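Local coordinates for protein actinorhodin polyketide putative beta-ketoacyl synthase 2 (Streptomyces coelicolor A3, PDB 1TQY) that acts as the chain length factor of the actinorhodin polyketide synthase, a member of the beta-ketoacyl-ACP synthase family that probably helps set the length of the growing polyketide, at residues V18-G23 / T336-L341; G36-G41 / D218-Y223; L40-R45 / A53-Q58; S49-T54 / G203-I208; G57-F62 / P235-A240. One frame throughout, in Å; residues are numbered along the deposited sequence.

From the N terminus, strand 11-20 comes first, and contact 1 joins its end to the loop after strand 330-332, closing a loop that encloses the other four contacts. Contact 2 ties residues 36-41, which lead into strand 40-42, to the loop at 218-223. Contact 3 pairs strand 40-42 with strand 55-57. Contact 4 uses the loop between these strands, sharing A53 and T54 with contact 3, and joins it to helix 201-208; it is nested within contact 2. Contact 5 joins the chain leaving strand 55-57 to the start of strand 238-246 and crosses both contact 2 and contact 4. Contacts 1, 3 and 5 converge on one sodium ion, bound by the carbonyls of P21 and Q58.

Contact 1: V18-G23 / T336-L341; sequences VVAPNG and TTTGRL. With NA (sodium ion), chain K.
N22 lies across T337 and T338. N22 CB lies 3.9 Å from T337 O. CG is held between the backbone N and the carbonyl carbon of N22 (chi1 60°), the crowded position, which turns it toward the other segment and brings it near T337 O and the methyl CG2 of T338. Beyond it the amide divides: N22 OD1 rests 3.3 Å from T338 CG2 and has no polar partner in the model, whereas N22 ND2 lies 3.2 Å from T337 OG1. N22 ND2 and T337 OG1 each have a partner elsewhere: ND2 donates to R37 O, and OG1 bonds to P334 O. T338 OG1 turns the other way and donates to G339 O at 2.9 Å, in the carbonyl plane on a lone pair, so the methyl of T338 is the branch presented to N22. Next to it the P21 ring is apolar cover: P21 CG lies 3.6 Å from T338 O, a buried acceptor without a partner in the model, and 4.2 Å from L341 CD2. The backbone of the same proline does different work, P21 O binding the sodium ion at 2.3 Å together with the carbonyl of Q58. P21 and N22 occupy the two central positions of a type I turn, in which A20 and G23 exchange both backbone hydrogen bonds. This is a two-residue beta-hairpin between strands 11-20 and 23-24, docked on the loop that precedes helix 345-359 in the thiolase-like fold of the ketosynthases.

Contact 2: G36-G41 / D218-Y223; sequences GRHGLG and DPDRAY
The imidazole of H38 has P219 O over one face and D220 OD1 at its edge. The NE2-H points to that oxygen, 2.8 Å from H38 NE2 to D220 OD1, with the acceptor close to the ring plane. The carboxylate is turned 56° from the ring and is met on its anti side, somewhat out of its own plane. On the other nitrogen, H38 ND1 accepts from the backbone N of L40 at 2.9 Å, so the ring is gripped at both nitrogens; this pattern is consistent with a neutral ring protonated on NE2. This His-carboxylate hydrogen bond lies at the surface, fastening the chain that follows helix 26-34, whose end at G36 is a Schellman motif, to a turn closed by R221 N bonding to D218 O. An Asx turn, only weakly bonded, adds D218 OD1 as acceptor for D220 N. Beside the polar pair the contact is largely apolar. P219 CB lies 3.9 Å from H38 CE1, and the next ring atom, CG, packs on G41 CA. L40 CD2 lies 3.8 Å from P219 O and 4.4 Å from Y223 CB, while the hydroxyl of Y223 bonds to the carbonyl of G306.

Contact 3: L40-R45 / A53-Q58; sequences LGPVTR and ATLAGQ. With NA (sodium ion), chain K.
G41 and A56 form the hydrogen-bonded pair at the centre of a two-stranded antiparallel hairpin, in which strands 40-42 and 55-57 meet at 137° and are joined by the long loop 43-54. The bond from A56 N to G41 O is the shorter of the two, at 3.0 Å, and the return bond from G41 N to A56 O is more bent. One step further, V43 N donates to T54 O at 3.0 Å, carrying the pairing past the strand end. On the inner side the packing is close: V43 CG2 presses on A56 CB at 3.6 Å, and both side chains also touch W204 of helix 201-208. The outer side is looser. P42 and T44 are exposed to solvent, and P42 CD, pointing the same way as L55 CD2, stays 4.1 Å from it. Past the end of strand 55-57, the Q58 side chain, extended beyond CG, crosses V43 at about a right angle and grips T44 with both ends of its amide. Q58 NE2 donates to T44 OG1 at 3.0 Å, nearly in the amide plane, while the backbone O of Q58 binds the sodium ion together with that of P21. R45 slides past Q58 in the opposite direction and lays one face of its guanidinium over Q58 CG; its NH2 forms a salt bridge with E237. Q58 OE1 receives the backbone N of T44 at 2.8 Å, in the amide plane and on a lone pair.

Contact 4: S49-T54 / G203-I208; sequences SRYPAT and GWVSQI
A53 fits its CB into the groove between two side chains one helical turn apart, 3.7 Å from W204 CZ2 and equally far from I208 CD1. In return I208 CD1 fills the hollow formed by Y51 CB, P52 CD and the backbone and CB of A53, with P52 CD at 3.8 Å. W204 CG stands anti to the backbone N (chi1 -170°), and the indole reaches across to the loop with its edge leading. W204 NE1 donates to A53 O at 2.9 Å; that oxygen lies in the indole plane, although the donor stands well above the plane of the A53 carbonyl. T54 N also lies at the indole edge. Y51 packs on the same indole: the edge of the five-membered ring of W204 is turned toward its face in an offset edge-to-face pair, planes 64° apart, while V205 CG2 packs against Y51 CE1 at 3.7 Å. R50 CG lies over one face of the tyrosine. The loop also reaches the partner protein, since Y51 OH bonds to the backbone of another chain and R50 forms a salt bridge with an acidic residue of that chain. Helix 201-208 thus sits between that chain and the hairpin of strands 40-42 and 55-57, W204 packing on V43, A56 and the ring of F46.

Contact 5: G57-F62 / P235-A240; sequences GQIDDF and PGEGGA. With NA (sodium ion), chain K.
E237 carries its CG between the backbone N and the carbonyl carbon (chi1 74°) and runs on extended through CD (chi2 179°), bringing the carboxylate to the backbone of I59. There E237 OE2 accepts from I59 N at 2.8 Å, nearly straight at 170°, on the anti lone pair. The setting is a single backbone bridge between G57 and G236, at the glycine-rich GEGG sequence that leads into strand 238-246 of the ketosynthase fold. G57 N donates to P235 O at 2.7 Å, and G57 O accepts from E237 N at 3.0 Å, so G57 is held on both sides of G236. With no side chains on the two glycines, G57 CA and G236 CA lie 3.9 Å apart. The carboxylate is buried but well supplied: R45 also reaches OE2, and OE1 bonds to S197, which probably stabilises its negative charge. Next to the bridge the chain reaches the sodium ion through Q58 O; the most distant of the ion's three waters donates to D60 OD2. Q58 NE2 adds a weak bond to D60 OD1. I59 points its side chain inward, toward L82 of helix 78-93, I59 CG1 running 3.9 Å from E237 CG, and I59 CD1 ends 4.0 Å from G238 CA.

Contact 1: V18-G23 / T336-L341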
# COMPACT_ATOMS: atom_id res chain seq x y z
N VAL B 18 -2.81 21.47 2.65
CA VAL B 18 -4.00 20.89 3.25
C VAL B 18 -5.29 21.10 2.48
O VAL B 18 -5.57 22.19 1.97
CB VAL B 18 -4.20 21.36 4.71
CG1 VAL B 18 -2.87 21.37 5.45
CG2 VAL B 18 -4.86 22.70 4.75
N VAL B 19 -6.07 20.03 2.39
CA VAL B 19 -7.36 20.06 1.74
C VAL B 19 -8.32 19.45 2.76
O VAL B 19 -8.40 18.22 2.91
CB VAL B 19 -7.33 19.25 0.40
CG1 VAL B 19 -6.44 19.97 -0.61
CG2 VAL B 19 -6.80 17.84 0.63
N ALA B 20 -9.04 20.31 3.47
CA ALA B 20 -9.96 19.86 4.52
C ALA B 20 -11.38 20.38 4.43
O ALA B 20 -11.63 21.46 3.88
CB ALA B 20 -9.37 20.21 5.89
N PRO B 21 -12.35 19.63 4.99
CA PRO B 21 -13.76 20.03 4.97
C PRO B 21 -14.01 21.42 5.56
O PRO B 21 -15.02 22.04 5.25
CB PRO B 21 -14.45 18.92 5.76
CG PRO B 21 -13.59 17.72 5.47
CD PRO B 21 -12.20 18.30 5.61
N ASN B 22 -13.11 21.89 6.42
CA ASN B 22 -13.29 23.22 7.01
C ASN B 22 -12.26 24.22 6.50
O ASN B 22 -12.06 25.28 7.10
CB ASN B 22 -13.27 23.14 8.54
CG ASN B 22 -11.97 22.58 9.08
OD1 ASN B 22 -11.23 21.90 8.37
ND2 ASN B 22 -11.70 22.83 10.36
N GLY B 23 -11.59 23.90 5.39
CA GLY B 23 -10.61 24.82 4.85
C GLY B 23 -9.73 24.31 3.71
O GLY B 23 -8.93 23.39 3.90
N THR B 336 -12.12 16.79 15.20
CA THR B 336 -13.54 16.94 15.48
C THR B 336 -14.10 18.00 14.52
O THR B 336 -15.31 18.06 14.29
CB THR B 336 -13.78 17.40 16.94
OG1 THR B 336 -12.90 18.49 17.25
CG2 THR B 336 -13.53 16.26 17.91
N THR B 337 -13.22 18.83 13.97
CA THR B 337 -13.65 19.86 13.04
C THR B 337 -13.68 19.39 11.59
O THR B 337 -14.24 20.07 10.73
CB THR B 337 -12.74 21.12 13.09
OG1 THR B 337 -11.40 20.75 12.76
CG2 THR B 337 -12.78 21.75 14.47
N THR B 338 -13.10 18.22 11.32
CA THR B 338 -13.04 17.70 9.95
C THR B 338 -13.68 16.33 9.71
O THR B 338 -14.13 16.04 8.61
CB THR B 338 -11.59 17.57 9.45
OG1 THR B 338 -10.92 16.56 10.23
CG2 THR B 338 -10.85 18.87 9.60
N GLY B 339 -13.71 15.51 10.75
CA GLY B 339 -14.23 14.17 10.59
C GLY B 339 -12.99 13.32 10.37
O GLY B 339 -11.88 13.86 10.31
N ARG B 340 -13.16 12.00 10.27
CA ARG B 340 -12.01 11.11 10.06
C ARG B 340 -11.74 11.01 8.56
O ARG B 340 -12.62 10.60 7.79
CB ARG B 340 -12.30 9.72 10.64
CG ARG B 340 -12.44 9.68 12.18
CD ARG B 340 -12.52 8.25 12.73
NE ARG B 340 -11.27 7.49 12.65
CZ ARG B 340 -10.24 7.63 13.49
NH1 ARG B 340 -10.31 8.50 14.49
NH2 ARG B 340 -9.16 6.87 13.35
N LEU B 341 -10.53 11.38 8.16
CA LEU B 341 -10.18 11.38 6.75
C LEU B 341 -9.37 10.15 6.32
O LEU B 341 -8.72 10.15 5.28
CB LEU B 341 -9.42 12.67 6.41
CG LEU B 341 -9.99 13.97 6.99
CD1 LEU B 341 -9.09 15.10 6.55
CD2 LEU B 341 -11.45 14.22 6.52
NA NA K . -17.05 21.74 4.32
O HOH W 1 -17.89 23.54 5.56
O HOH W 2 -19.86 20.73 4.25
O HOH W 3 -16.32 22.77 2.86

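Contact 2: G36-G41 / D218-Y223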
# COMPACT_ATOMS: atom_id res chain seq x y z
N GLY B 36 -12.61 26.75 16.28
CA GLY B 36 -13.58 25.71 16.52
C GLY B 36 -14.60 25.49 15.41
O GLY B 36 -15.56 24.75 15.62
N ARG B 37 -14.41 26.12 14.25
CA ARG B 37 -15.35 25.94 13.13
C ARG B 37 -15.13 24.59 12.45
O ARG B 37 -14.04 24.30 11.98
CB ARG B 37 -15.16 27.01 12.05
CG ARG B 37 -15.62 28.41 12.38
CD ARG B 37 -15.68 29.24 11.09
NE ARG B 37 -14.38 29.29 10.41
CZ ARG B 37 -13.37 30.05 10.81
NH1 ARG B 37 -13.51 30.83 11.87
NH2 ARG B 37 -12.22 30.04 10.15
N HIS B 38 -16.19 23.79 12.37
CA HIS B 38 -16.08 22.50 11.73
C HIS B 38 -16.68 22.56 10.33
O HIS B 38 -17.45 23.46 10.03
CB HIS B 38 -16.82 21.44 12.54
CG HIS B 38 -18.30 21.66 12.60
ND1 HIS B 38 -19.11 21.58 11.49
CD2 HIS B 38 -19.12 21.91 13.65
CE1 HIS B 38 -20.36 21.77 11.85
NE2 HIS B 38 -20.40 21.97 13.15
N GLY B 39 -16.32 21.60 9.49
CA GLY B 39 -16.86 21.59 8.14
C GLY B 39 -17.81 20.42 7.97
O GLY B 39 -17.89 19.83 6.90
N LEU B 40 -18.53 20.10 9.04
CA LEU B 40 -19.47 18.98 9.03
C LEU B 40 -20.89 19.38 8.62
O LEU B 40 -21.31 20.51 8.79
CB LEU B 40 -19.48 18.30 10.41
CG LEU B 40 -18.35 17.33 10.78
CD1 LEU B 40 -17.02 17.93 10.38
CD2 LEU B 40 -18.38 17.00 12.27
N GLY B 41 -21.63 18.43 8.07
CA GLY B 41 -22.98 18.73 7.65
C GLY B 41 -23.58 17.61 6.83
O GLY B 41 -22.94 16.58 6.60
N ASP B 218 -27.31 16.31 14.22
CA ASP B 218 -26.80 17.61 14.68
C ASP B 218 -25.30 17.62 14.43
O ASP B 218 -24.53 16.99 15.16
CB ASP B 218 -27.09 17.78 16.18
CG ASP B 218 -26.64 19.14 16.71
OD1 ASP B 218 -26.21 20.00 15.91
OD2 ASP B 218 -26.73 19.34 17.94
N PRO B 219 -24.85 18.35 13.40
CA PRO B 219 -23.44 18.46 13.02
C PRO B 219 -22.51 18.88 14.15
O PRO B 219 -21.35 18.48 14.18
CB PRO B 219 -23.46 19.48 11.89
CG PRO B 219 -24.78 19.28 11.27
CD PRO B 219 -25.69 19.14 12.48
N ASP B 220 -23.01 19.70 15.08
CA ASP B 220 -22.18 20.15 16.19
C ASP B 220 -22.01 19.08 17.25
O ASP B 220 -21.14 19.19 18.11
CB ASP B 220 -22.78 21.38 16.88
CG ASP B 220 -23.00 22.53 15.93
OD1 ASP B 220 -22.07 22.88 15.17
OD2 ASP B 220 -24.10 23.11 15.97
N ARG B 221 -22.85 18.05 17.20
CA ARG B 221 -22.79 17.00 18.21
C ARG B 221 -22.90 15.59 17.65
O ARG B 221 -23.71 14.79 18.11
CB ARG B 221 -23.89 17.22 19.25
CG ARG B 221 -23.78 18.50 20.05
CD ARG B 221 -23.79 18.18 21.54
NE ARG B 221 -22.45 17.99 22.06
CZ ARG B 221 -22.16 17.37 23.19
NH1 ARG B 221 -23.12 16.85 23.95
NH2 ARG B 221 -20.89 17.28 23.57
N ALA B 222 -22.05 15.27 16.68
CA ALA B 222 -22.08 13.95 16.07
C ALA B 222 -20.77 13.21 16.24
O ALA B 222 -20.74 11.99 16.43
CB ALA B 222 -22.43 14.08 14.59
N TYR B 223 -19.67 13.95 16.17
CA TYR B 223 -18.36 13.35 16.31
C TYR B 223 -17.78 13.91 17.60
O TYR B 223 -17.22 15.00 17.62
CB TYR B 223 -17.50 13.69 15.09
CG TYR B 223 -16.12 13.07 15.09
CD1 TYR B 223 -15.86 11.88 15.78
CD2 TYR B 223 -15.09 13.66 14.37
CE1 TYR B 223 -14.59 11.30 15.75
CE2 TYR B 223 -13.83 13.09 14.34
CZ TYR B 223 -13.58 11.91 15.02
OH TYR B 223 -12.33 11.35 14.98

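Contact 3: L40-R45 / A53-Q58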
# COMPACT_ATOMS: atom_id res chain seq x y z
N LEU B 40 -18.53 20.10 9.04
CA LEU B 40 -19.47 18.98 9.03
C LEU B 40 -20.89 19.38 8.62
O LEU B 40 -21.31 20.51 8.79
CB LEU B 40 -19.48 18.30 10.41
CG LEU B 40 -18.35 17.33 10.78
CD1 LEU B 40 -17.02 17.93 10.38
CD2 LEU B 40 -18.38 17.00 12.27
N GLY B 41 -21.63 18.43 8.07
CA GLY B 41 -22.98 18.73 7.65
C GLY B 41 -23.58 17.61 6.83
O GLY B 41 -22.94 16.58 6.60
N PRO B 42 -24.83 17.78 6.40
CA PRO B 42 -25.49 16.75 5.61
C PRO B 42 -24.74 16.44 4.31
O PRO B 42 -24.08 17.31 3.73
CB PRO B 42 -26.87 17.37 5.36
CG PRO B 42 -27.10 18.16 6.62
CD PRO B 42 -25.78 18.85 6.77
N VAL B 43 -24.82 15.18 3.89
CA VAL B 43 -24.17 14.76 2.67
C VAL B 43 -25.08 15.24 1.55
O VAL B 43 -26.29 15.05 1.60
CB VAL B 43 -24.03 13.22 2.59
CG1 VAL B 43 -23.43 12.81 1.26
CG2 VAL B 43 -23.14 12.72 3.73
N THR B 44 -24.48 15.88 0.55
CA THR B 44 -25.23 16.42 -0.57
C THR B 44 -24.78 15.79 -1.89
O THR B 44 -25.34 16.06 -2.95
CB THR B 44 -25.04 17.95 -0.63
OG1 THR B 44 -23.66 18.26 -0.79
CG2 THR B 44 -25.52 18.58 0.68
N ARG B 45 -23.78 14.92 -1.80
CA ARG B 45 -23.26 14.23 -2.98
C ARG B 45 -24.32 13.33 -3.62
O ARG B 45 -24.21 12.96 -4.78
CB ARG B 45 -22.04 13.39 -2.59
CG ARG B 45 -20.86 14.21 -2.09
CD ARG B 45 -20.36 15.15 -3.16
NE ARG B 45 -19.61 16.27 -2.60
CZ ARG B 45 -18.30 16.28 -2.39
NH1 ARG B 45 -17.57 15.21 -2.70
NH2 ARG B 45 -17.72 17.35 -1.87
N ALA B 53 -26.83 6.85 8.32
CA ALA B 53 -25.88 7.92 8.58
C ALA B 53 -26.10 8.98 7.51
O ALA B 53 -26.32 8.65 6.34
CB ALA B 53 -24.46 7.39 8.51
N THR B 54 -26.03 10.26 7.89
CA THR B 54 -26.26 11.34 6.95
C THR B 54 -25.28 12.49 7.03
O THR B 54 -25.33 13.42 6.21
CB THR B 54 -27.65 11.95 7.17
OG1 THR B 54 -27.71 12.51 8.49
CG2 THR B 54 -28.73 10.89 7.03
N LEU B 55 -24.38 12.45 8.00
CA LEU B 55 -23.42 13.53 8.18
C LEU B 55 -22.02 13.16 7.72
O LEU B 55 -21.59 12.02 7.89
CB LEU B 55 -23.38 13.95 9.65
CG LEU B 55 -24.62 14.60 10.26
CD1 LEU B 55 -24.30 15.00 11.69
CD2 LEU B 55 -25.03 15.83 9.45
N ALA B 56 -21.32 14.13 7.14
CA ALA B 56 -19.96 13.92 6.66
C ALA B 56 -19.20 15.23 6.51
O ALA B 56 -19.80 16.31 6.44
CB ALA B 56 -19.98 13.19 5.33
N GLY B 57 -17.88 15.13 6.48
CA GLY B 57 -17.04 16.30 6.31
C GLY B 57 -16.77 16.49 4.82
O GLY B 57 -15.84 15.89 4.28
N GLN B 58 -17.58 17.30 4.16
CA GLN B 58 -17.40 17.55 2.74
C GLN B 58 -16.60 18.81 2.46
O GLN B 58 -16.65 19.77 3.22
CB GLN B 58 -18.74 17.72 2.04
CG GLN B 58 -19.55 16.47 1.86
CD GLN B 58 -20.91 16.76 1.22
OE1 GLN B 58 -21.72 15.87 1.01
NE2 GLN B 58 -21.15 18.03 0.91
NA NA K . -17.05 21.74 4.32
O HOH W 1 -17.89 23.54 5.56
O HOH W 2 -19.86 20.73 4.25
O HOH W 3 -16.32 22.77 2.86

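Contact 4: S49-T54 / G203-I208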
# COMPACT_ATOMS: atom_id res chain seq x y z
N SER B 49 -30.84 10.86 2.84
CA SER B 49 -32.02 10.70 3.69
C SER B 49 -32.50 9.26 3.69
O SER B 49 -33.29 8.87 4.55
CB SER B 49 -33.16 11.58 3.19
OG SER B 49 -33.67 11.09 1.96
N ARG B 50 -32.04 8.47 2.74
CA ARG B 50 -32.48 7.09 2.69
C ARG B 50 -31.53 6.13 3.39
O ARG B 50 -31.73 4.92 3.37
CB ARG B 50 -32.71 6.67 1.24
CG ARG B 50 -31.53 6.91 0.33
CD ARG B 50 -31.98 6.96 -1.10
NE ARG B 50 -32.66 5.73 -1.52
CZ ARG B 50 -32.99 5.46 -2.78
NH1 ARG B 50 -33.61 4.34 -3.08
NH2 ARG B 50 -32.71 6.32 -3.74
N TYR B 51 -30.49 6.68 4.02
CA TYR B 51 -29.52 5.88 4.74
C TYR B 51 -29.47 6.30 6.21
O TYR B 51 -29.81 7.44 6.55
CB TYR B 51 -28.13 6.05 4.12
CG TYR B 51 -28.07 5.65 2.68
CD1 TYR B 51 -28.18 4.31 2.30
CD2 TYR B 51 -27.93 6.61 1.68
CE1 TYR B 51 -28.14 3.95 0.95
CE2 TYR B 51 -27.88 6.26 0.34
CZ TYR B 51 -27.99 4.93 -0.02
OH TYR B 51 -27.93 4.58 -1.34
N PRO B 52 -29.04 5.39 7.10
CA PRO B 52 -28.93 5.65 8.55
C PRO B 52 -28.02 6.82 8.91
O PRO B 52 -28.38 7.66 9.72
CB PRO B 52 -28.37 4.33 9.09
CG PRO B 52 -28.82 3.32 8.11
CD PRO B 52 -28.65 4.01 6.78
N ALA B 53 -26.83 6.85 8.32
CA ALA B 53 -25.88 7.92 8.58
C ALA B 53 -26.10 8.98 7.51
O ALA B 53 -26.32 8.65 6.34
CB ALA B 53 -24.46 7.39 8.51
N THR B 54 -26.03 10.26 7.89
CA THR B 54 -26.26 11.34 6.95
C THR B 54 -25.28 12.49 7.03
O THR B 54 -25.33 13.42 6.21
CB THR B 54 -27.65 11.95 7.17
OG1 THR B 54 -27.71 12.51 8.49
CG2 THR B 54 -28.73 10.89 7.03
N GLY B 203 -19.64 3.89 -1.53
CA GLY B 203 -18.61 4.19 -0.55
C GLY B 203 -19.24 4.54 0.79
O GLY B 203 -18.72 4.19 1.85
N TRP B 204 -20.39 5.21 0.75
CA TRP B 204 -21.10 5.62 1.95
C TRP B 204 -21.64 4.43 2.75
O TRP B 204 -21.42 4.30 3.96
CB TRP B 204 -22.27 6.54 1.58
CG TRP B 204 -22.90 7.20 2.76
CD1 TRP B 204 -24.17 7.00 3.24
CD2 TRP B 204 -22.27 8.12 3.66
NE1 TRP B 204 -24.36 7.75 4.38
CE2 TRP B 204 -23.21 8.45 4.66
CE3 TRP B 204 -21.00 8.71 3.70
CZ2 TRP B 204 -22.93 9.33 5.70
CZ3 TRP B 204 -20.71 9.60 4.75
CH2 TRP B 204 -21.68 9.89 5.73
N VAL B 205 -22.35 3.56 2.04
CA VAL B 205 -22.94 2.37 2.60
C VAL B 205 -21.83 1.46 3.13
O VAL B 205 -21.98 0.80 4.16
CB VAL B 205 -23.85 1.71 1.48
CG1 VAL B 205 -23.46 0.29 1.18
CG2 VAL B 205 -25.30 1.84 1.85
N SER B 206 -20.69 1.45 2.43
CA SER B 206 -19.54 0.64 2.82
C SER B 206 -19.01 1.13 4.18
O SER B 206 -18.72 0.33 5.07
CB SER B 206 -18.44 0.74 1.75
OG SER B 206 -18.84 0.05 0.56
N GLN B 207 -18.91 2.45 4.34
CA GLN B 207 -18.44 3.03 5.59
C GLN B 207 -19.43 2.72 6.70
O GLN B 207 -19.03 2.41 7.83
CB GLN B 207 -18.24 4.55 5.42
CG GLN B 207 -17.13 4.88 4.41
CD GLN B 207 -16.93 6.37 4.18
OE1 GLN B 207 -16.41 7.09 5.03
NE2 GLN B 207 -17.36 6.83 3.01
N ILE B 208 -20.71 2.78 6.38
CA ILE B 208 -21.72 2.47 7.38
C ILE B 208 -21.54 1.03 7.87
O ILE B 208 -21.82 0.73 9.03
CB ILE B 208 -23.15 2.65 6.83
CG1 ILE B 208 -23.44 4.15 6.64
CG2 ILE B 208 -24.17 2.06 7.81
CD1 ILE B 208 -24.90 4.44 6.31

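Contact 5: G57-F62 / P235-A240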
# COMPACT_ATOMS: atom_id res chain seq x y z
N GLY B 57 -17.88 15.13 6.48
CA GLY B 57 -17.04 16.30 6.31
C GLY B 57 -16.77 16.49 4.82
O GLY B 57 -15.84 15.89 4.28
N GLN B 58 -17.58 17.30 4.16
CA GLN B 58 -17.40 17.55 2.74
C GLN B 58 -16.60 18.81 2.46
O GLN B 58 -16.65 19.77 3.22
CB GLN B 58 -18.74 17.72 2.04
CG GLN B 58 -19.55 16.47 1.86
CD GLN B 58 -20.91 16.76 1.22
OE1 GLN B 58 -21.72 15.87 1.01
NE2 GLN B 58 -21.15 18.03 0.91
N ILE B 59 -15.86 18.77 1.35
CA ILE B 59 -15.10 19.93 0.90
C ILE B 59 -16.01 20.46 -0.22
O ILE B 59 -16.18 19.79 -1.23
CB ILE B 59 -13.74 19.52 0.33
CG1 ILE B 59 -12.85 18.97 1.45
CG2 ILE B 59 -13.09 20.73 -0.35
CD1 ILE B 59 -11.47 18.53 0.98
N ASP B 60 -16.62 21.62 -0.02
CA ASP B 60 -17.54 22.16 -1.02
C ASP B 60 -17.05 23.37 -1.80
O ASP B 60 -17.78 23.90 -2.62
CB ASP B 60 -18.89 22.52 -0.38
CG ASP B 60 -19.55 21.35 0.29
OD1 ASP B 60 -19.65 20.26 -0.32
OD2 ASP B 60 -20.00 21.52 1.45
N ASP B 61 -15.83 23.81 -1.55
CA ASP B 61 -15.32 24.98 -2.26
C ASP B 61 -14.16 24.61 -3.16
O ASP B 61 -13.31 25.44 -3.46
CB ASP B 61 -14.89 26.04 -1.26
CG ASP B 61 -13.95 25.48 -0.21
OD1 ASP B 61 -13.44 26.28 0.61
OD2 ASP B 61 -13.74 24.25 -0.21
N PHE B 62 -14.13 23.35 -3.58
CA PHE B 62 -13.07 22.86 -4.46
C PHE B 62 -13.65 22.50 -5.82
O PHE B 62 -14.41 21.55 -5.95
CB PHE B 62 -12.41 21.61 -3.86
CG PHE B 62 -11.35 21.00 -4.75
CD1 PHE B 62 -10.14 21.65 -4.95
CD2 PHE B 62 -11.56 19.76 -5.37
CE1 PHE B 62 -9.14 21.09 -5.76
CE2 PHE B 62 -10.58 19.19 -6.18
CZ PHE B 62 -9.36 19.85 -6.37
N PRO B 235 -17.54 10.52 8.98
CA PRO B 235 -16.58 10.37 7.87
C PRO B 235 -16.29 11.74 7.27
O PRO B 235 -17.11 12.66 7.37
CB PRO B 235 -17.33 9.51 6.86
CG PRO B 235 -18.41 8.85 7.66
CD PRO B 235 -18.83 9.88 8.64
N GLY B 236 -15.14 11.88 6.62
CA GLY B 236 -14.81 13.14 5.97
C GLY B 236 -14.00 12.84 4.72
O GLY B 236 -13.65 11.69 4.50
N GLU B 237 -13.73 13.85 3.90
CA GLU B 237 -12.92 13.64 2.70
C GLU B 237 -11.82 14.68 2.76
O GLU B 237 -12.02 15.76 3.31
CB GLU B 237 -13.74 13.84 1.41
CG GLU B 237 -14.07 15.30 1.11
CD GLU B 237 -14.89 15.48 -0.19
OE1 GLU B 237 -14.86 14.58 -1.06
OE2 GLU B 237 -15.54 16.54 -0.33
N GLY B 238 -10.64 14.35 2.24
CA GLY B 238 -9.55 15.30 2.27
C GLY B 238 -8.32 14.73 2.93
O GLY B 238 -8.17 13.52 3.07
N GLY B 239 -7.43 15.63 3.32
CA GLY B 239 -6.20 15.21 3.96
C GLY B 239 -5.09 16.23 3.80
O GLY B 239 -5.34 17.43 3.75
N ALA B 240 -3.86 15.74 3.72
CA ALA B 240 -2.73 16.63 3.58
C ALA B 240 -1.55 15.94 2.93
O ALA B 240 -1.43 14.72 2.96
CB ALA B 240 -2.32 17.17 4.94
NA NA K . -17.05 21.74 4.32
O HOH W 2 -19.86 20.73 4.25
O HOH W 3 -16.32 22.77 2.86
O HOH W 1 -17.89 23.54 5.56